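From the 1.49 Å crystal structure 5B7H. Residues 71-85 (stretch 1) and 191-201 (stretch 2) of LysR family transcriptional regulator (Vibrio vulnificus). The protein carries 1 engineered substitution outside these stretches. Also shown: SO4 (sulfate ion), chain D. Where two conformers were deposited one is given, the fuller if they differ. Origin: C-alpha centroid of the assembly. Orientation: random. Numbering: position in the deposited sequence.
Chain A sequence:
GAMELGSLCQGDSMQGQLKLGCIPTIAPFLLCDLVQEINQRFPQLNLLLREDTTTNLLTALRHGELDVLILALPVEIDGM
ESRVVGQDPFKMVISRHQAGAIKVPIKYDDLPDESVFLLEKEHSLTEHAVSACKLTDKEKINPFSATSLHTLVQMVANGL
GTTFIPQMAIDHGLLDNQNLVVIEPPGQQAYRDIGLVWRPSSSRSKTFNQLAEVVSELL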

# COMPACT_ATOMS: atom_id res chain seq x y z
N LEU A 71 0.63 13.07 -9.45
CA LEU A 71 0.61 13.63 -8.11
C LEU A 71 -0.79 14.11 -7.78
O LEU A 71 -1.62 14.34 -8.65
CB LEU A 71 1.56 14.86 -8.01
CG LEU A 71 3.07 14.66 -8.25
CD1 LEU A 71 3.83 15.92 -7.96
CD2 LEU A 71 3.58 13.54 -7.36
N ALA A 72 -1.03 14.26 -6.48
CA ALA A 72 -2.13 15.12 -6.01
C ALA A 72 -1.65 16.57 -5.92
O ALA A 72 -0.55 16.85 -5.42
CB ALA A 72 -2.64 14.62 -4.65
N LEU A 73 -2.45 17.48 -6.47
CA LEU A 73 -2.10 18.89 -6.52
C LEU A 73 -3.12 19.69 -5.70
O LEU A 73 -4.26 19.27 -5.53
CB LEU A 73 -2.08 19.38 -7.98
CG LEU A 73 -1.02 18.71 -8.87
CD1 LEU A 73 -1.16 19.37 -10.28
CD2 LEU A 73 0.43 18.84 -8.38
N PRO A 74 -2.74 20.87 -5.18
CA PRO A 74 -1.46 21.52 -5.35
C PRO A 74 -0.42 21.07 -4.36
O PRO A 74 -0.69 20.80 -3.15
CB PRO A 74 -1.80 23.00 -5.09
CG PRO A 74 -2.90 22.94 -4.05
CD PRO A 74 -3.70 21.68 -4.39
N VAL A 75 0.80 20.99 -4.87
CA VAL A 75 2.01 20.85 -4.06
C VAL A 75 3.06 21.73 -4.73
O VAL A 75 2.88 22.19 -5.85
CB VAL A 75 2.50 19.40 -3.92
CG1 VAL A 75 1.49 18.55 -3.13
CG2 VAL A 75 2.70 18.73 -5.28
N GLU A 76 4.12 22.08 -4.00
CA GLU A 76 5.13 22.97 -4.59
C GLU A 76 5.88 22.22 -5.69
O GLU A 76 6.54 21.21 -5.44
CB GLU A 76 6.11 23.46 -3.53
CG GLU A 76 6.04 24.94 -3.21
CD GLU A 76 6.18 25.87 -4.42
OE1 GLU A 76 6.74 25.49 -5.47
OE2 GLU A 76 5.73 27.02 -4.30
N ILE A 77 5.77 22.72 -6.92
CA ILE A 77 6.38 22.16 -8.13
C ILE A 77 6.99 23.26 -9.00
O ILE A 77 6.94 23.19 -10.24
CB ILE A 77 5.39 21.29 -8.95
CG1 ILE A 77 4.15 22.08 -9.28
CG2 ILE A 77 5.06 19.98 -8.22
CD1 ILE A 77 3.17 21.28 -10.19
N ASP A 78 7.60 24.27 -8.37
CA ASP A 78 8.24 25.32 -9.14
C ASP A 78 9.17 24.73 -10.19
O ASP A 78 9.98 23.83 -9.90
CB ASP A 78 9.03 26.25 -8.19
CG ASP A 78 9.68 27.46 -8.92
OD1 ASP A 78 9.20 28.60 -8.74
OD2 ASP A 78 10.70 27.29 -9.64
N GLY A 79 9.11 25.28 -11.38
CA GLY A 79 10.02 24.94 -12.45
C GLY A 79 9.58 23.73 -13.27
O GLY A 79 10.18 23.47 -14.32
N MET A 80 8.60 22.96 -12.80
CA MET A 80 8.09 21.84 -13.59
C MET A 80 6.87 22.25 -14.40
O MET A 80 6.28 23.32 -14.22
CB MET A 80 7.69 20.66 -12.69
CG MET A 80 8.78 20.17 -11.71
SD MET A 80 10.21 19.44 -12.68
CE MET A 80 11.35 20.79 -12.53
N GLU A 81 6.51 21.41 -15.34
CA GLU A 81 5.31 21.65 -16.10
C GLU A 81 4.26 20.68 -15.55
O GLU A 81 4.59 19.57 -15.15
CB GLU A 81 5.69 21.35 -17.53
CG GLU A 81 4.72 21.39 -18.53
CD GLU A 81 5.31 22.20 -19.64
OE1 GLU A 81 6.55 22.38 -19.66
OE2 GLU A 81 4.55 22.69 -20.47
N SER A 82 3.03 21.12 -15.45
CA SER A 82 1.96 20.27 -14.93
C SER A 82 0.67 20.44 -15.68
O SER A 82 0.42 21.45 -16.32
CB SER A 82 1.76 20.41 -13.43
OG SER A 82 1.14 21.63 -13.15
N ARG A 83 -0.16 19.42 -15.58
CA ARG A 83 -1.47 19.41 -16.19
C ARG A 83 -2.41 18.70 -15.23
O ARG A 83 -2.20 17.52 -14.95
CB ARG A 83 -1.42 18.63 -17.52
CG ARG A 83 -2.72 18.62 -18.24
CD ARG A 83 -2.51 18.27 -19.72
NE ARG A 83 -3.78 17.95 -20.29
CZ ARG A 83 -3.95 17.56 -21.53
NH1 ARG A 83 -2.89 17.40 -22.32
NH2 ARG A 83 -5.18 17.26 -21.93
N VAL A 84 -3.45 19.39 -14.76
CA VAL A 84 -4.49 18.77 -13.94
C VAL A 84 -5.41 17.98 -14.85
O VAL A 84 -5.86 18.48 -15.89
CB VAL A 84 -5.27 19.84 -13.20
CG1 VAL A 84 -6.52 19.25 -12.53
CG2 VAL A 84 -4.35 20.51 -12.18
N VAL A 85 -5.71 16.74 -14.46
CA VAL A 85 -6.47 15.83 -15.31
C VAL A 85 -7.77 15.40 -14.70
O VAL A 85 -8.62 14.84 -15.42
CB VAL A 85 -5.63 14.57 -15.68
CG1 VAL A 85 -4.45 14.99 -16.61
CG2 VAL A 85 -5.09 13.84 -14.39
N TYR A 191 -12.52 17.84 -2.52
CA TYR A 191 -11.84 16.94 -3.45
C TYR A 191 -10.38 17.35 -3.51
O TYR A 191 -10.01 18.43 -3.02
CB TYR A 191 -12.50 17.04 -4.84
CG TYR A 191 -12.34 18.42 -5.50
CD1 TYR A 191 -13.35 19.38 -5.38
CD2 TYR A 191 -11.20 18.77 -6.22
CE1 TYR A 191 -13.20 20.63 -5.96
CE2 TYR A 191 -11.04 20.05 -6.82
CZ TYR A 191 -12.06 20.95 -6.68
OH TYR A 191 -11.92 22.20 -7.26
N ARG A 192 -9.57 16.52 -4.18
CA ARG A 192 -8.19 16.87 -4.52
C ARG A 192 -8.05 16.81 -6.04
O ARG A 192 -8.65 15.96 -6.72
CB ARG A 192 -7.12 15.96 -3.84
CG ARG A 192 -7.32 14.48 -4.17
CD ARG A 192 -6.25 13.67 -3.47
NE ARG A 192 -6.47 12.27 -3.80
CZ ARG A 192 -5.62 11.28 -3.52
NH1 ARG A 192 -4.47 11.53 -2.90
NH2 ARG A 192 -5.91 10.04 -3.87
N ASP A 193 -7.28 17.73 -6.61
CA ASP A 193 -6.90 17.65 -8.01
C ASP A 193 -5.83 16.57 -8.20
O ASP A 193 -4.98 16.34 -7.34
CB ASP A 193 -6.29 18.97 -8.48
CG ASP A 193 -7.30 20.03 -8.80
OD1 ASP A 193 -8.47 19.75 -9.17
OD2 ASP A 193 -6.90 21.24 -8.72
N ILE A 194 -5.90 15.88 -9.33
CA ILE A 194 -4.89 14.93 -9.73
C ILE A 194 -4.22 15.50 -10.97
O ILE A 194 -4.91 15.99 -11.89
CB ILE A 194 -5.57 13.58 -10.08
CG1 ILE A 194 -6.45 13.09 -8.91
CG2 ILE A 194 -4.48 12.53 -10.50
CD1 ILE A 194 -5.72 12.86 -7.66
N GLY A 195 -2.90 15.41 -11.03
CA GLY A 195 -2.24 15.94 -12.21
C GLY A 195 -1.01 15.17 -12.60
O GLY A 195 -0.49 14.36 -11.84
N LEU A 196 -0.55 15.44 -13.82
CA LEU A 196 0.71 14.92 -14.33
C LEU A 196 1.74 16.04 -14.25
O LEU A 196 1.42 17.21 -14.50
CB LEU A 196 0.63 14.43 -15.78
CG LEU A 196 0.17 12.96 -15.89
CD1 LEU A 196 -1.30 12.76 -15.37
CD2 LEU A 196 0.35 12.48 -17.37
N VAL A 197 2.98 15.69 -13.96
CA VAL A 197 4.06 16.66 -13.77
C VAL A 197 5.31 16.15 -14.48
O VAL A 197 5.68 14.98 -14.31
CB VAL A 197 4.38 16.85 -12.28
CG1 VAL A 197 5.48 17.92 -12.06
CG2 VAL A 197 3.10 17.32 -11.54
N TRP A 198 6.01 17.03 -15.20
CA TRP A 198 7.19 16.61 -15.97
C TRP A 198 8.14 17.78 -16.14
O TRP A 198 7.83 18.91 -15.77
CB TRP A 198 6.84 16.02 -17.34
CG TRP A 198 6.14 16.95 -18.30
CD1 TRP A 198 6.74 17.73 -19.26
CD2 TRP A 198 4.72 17.11 -18.45
NE1 TRP A 198 5.75 18.39 -20.02
CE2 TRP A 198 4.51 18.02 -19.52
CE3 TRP A 198 3.61 16.60 -17.77
CZ2 TRP A 198 3.22 18.42 -19.93
CZ3 TRP A 198 2.31 17.00 -18.20
CH2 TRP A 198 2.14 17.89 -19.28
N ARG A 199 9.31 17.52 -16.74
CA ARG A 199 10.32 18.59 -16.90
C ARG A 199 10.04 19.38 -18.16
O ARG A 199 9.79 18.80 -19.22
CB ARG A 199 11.70 17.99 -17.05
CG ARG A 199 12.16 17.25 -15.78
CD ARG A 199 13.61 16.78 -15.91
NE ARG A 199 13.82 15.85 -17.01
CZ ARG A 199 13.48 14.56 -16.94
NH1 ARG A 199 12.94 14.04 -15.82
NH2 ARG A 199 13.66 13.79 -18.01
N PRO A 200 10.10 20.72 -18.09
CA PRO A 200 9.90 21.52 -19.32
C PRO A 200 10.87 21.18 -20.43
O PRO A 200 10.54 21.38 -21.61
CB PRO A 200 10.17 22.96 -18.86
CG PRO A 200 10.01 22.96 -17.37
CD PRO A 200 10.29 21.53 -16.87
N SER A 201 12.07 20.73 -20.09
CA SER A 201 13.06 20.37 -21.12
C SER A 201 12.84 19.01 -21.74
O SER A 201 13.60 18.63 -22.65
CB SER A 201 14.51 20.46 -20.59
OG SER A 201 14.73 19.58 -19.48
S SO4 D . 14.47 13.67 -21.74
O1 SO4 D . 13.82 14.25 -22.91
O2 SO4 D . 14.67 14.70 -20.70
O3 SO4 D . 15.73 13.03 -22.12
O4 SO4 D . 13.62 12.58 -21.26
O HOH W 1 -6.61 19.80 -4.64

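The contact is a backbone-led antiparallel β-sheet, in which residues 193-198 of strand 191-198 pair with two separate strands, 71-73 and 81-85, and side chains fill in around the ladder. With strand 71-73, Leu71 and Gly195 exchange a reciprocal pair of hydrogen bonds (Leu71 N to Gly195 O and Gly195 N to Leu71 O, both 2.9 Å), and Leu73 N donates to Asp193 O at 2.9 Å. The partner link at this end is bridged by water 1, which donates to Leu73 O (2.6 Å) and accepts from Asp193 N (2.9 Å). Strand 81-85 repeats the pattern: Glu81 and Trp198 bond both ways, as do Arg83 and Leu196, each N to O distance being 2.9 Å, and Val85 N reaches Ile194 O at 2.8 Å. Between these pairs lie weaker CA-H...O contacts, the shortest from Ser82 CA to Leu196 O at 3.1 Å. The loop joining the two strands turns at Ile77 to Met80, a type II turn closed by Met80 N to Ile77 O at 3.1 Å, with Gly79 at a positive phi.

Val197 is the apolar hub: its CG2 lies 3.9 Å from Leu71 CD1 and 4.2 Å from Ile77 CD1, while its CG1 packs 3.6 Å from Met80 CB. Gly195 allows close approach, its CA lying 4.0 Å from Val84 CA; an ideal CB there would clash with Leu73 CD1 and Arg83 O. Farther along, Val85 CG1 meets Leu196 CD1 at 4.1 Å. Glu81 lays its aliphatic portion over the Trp198 indole, CB sitting 4.0 Å from the centroid of the five-membered ring in a CH-pi contact. Beyond the strand, Pro200 CG approaches Gly79 O at 3.1 Å, and Arg199 NH2 binds sulfate O2 at 3.0 Å.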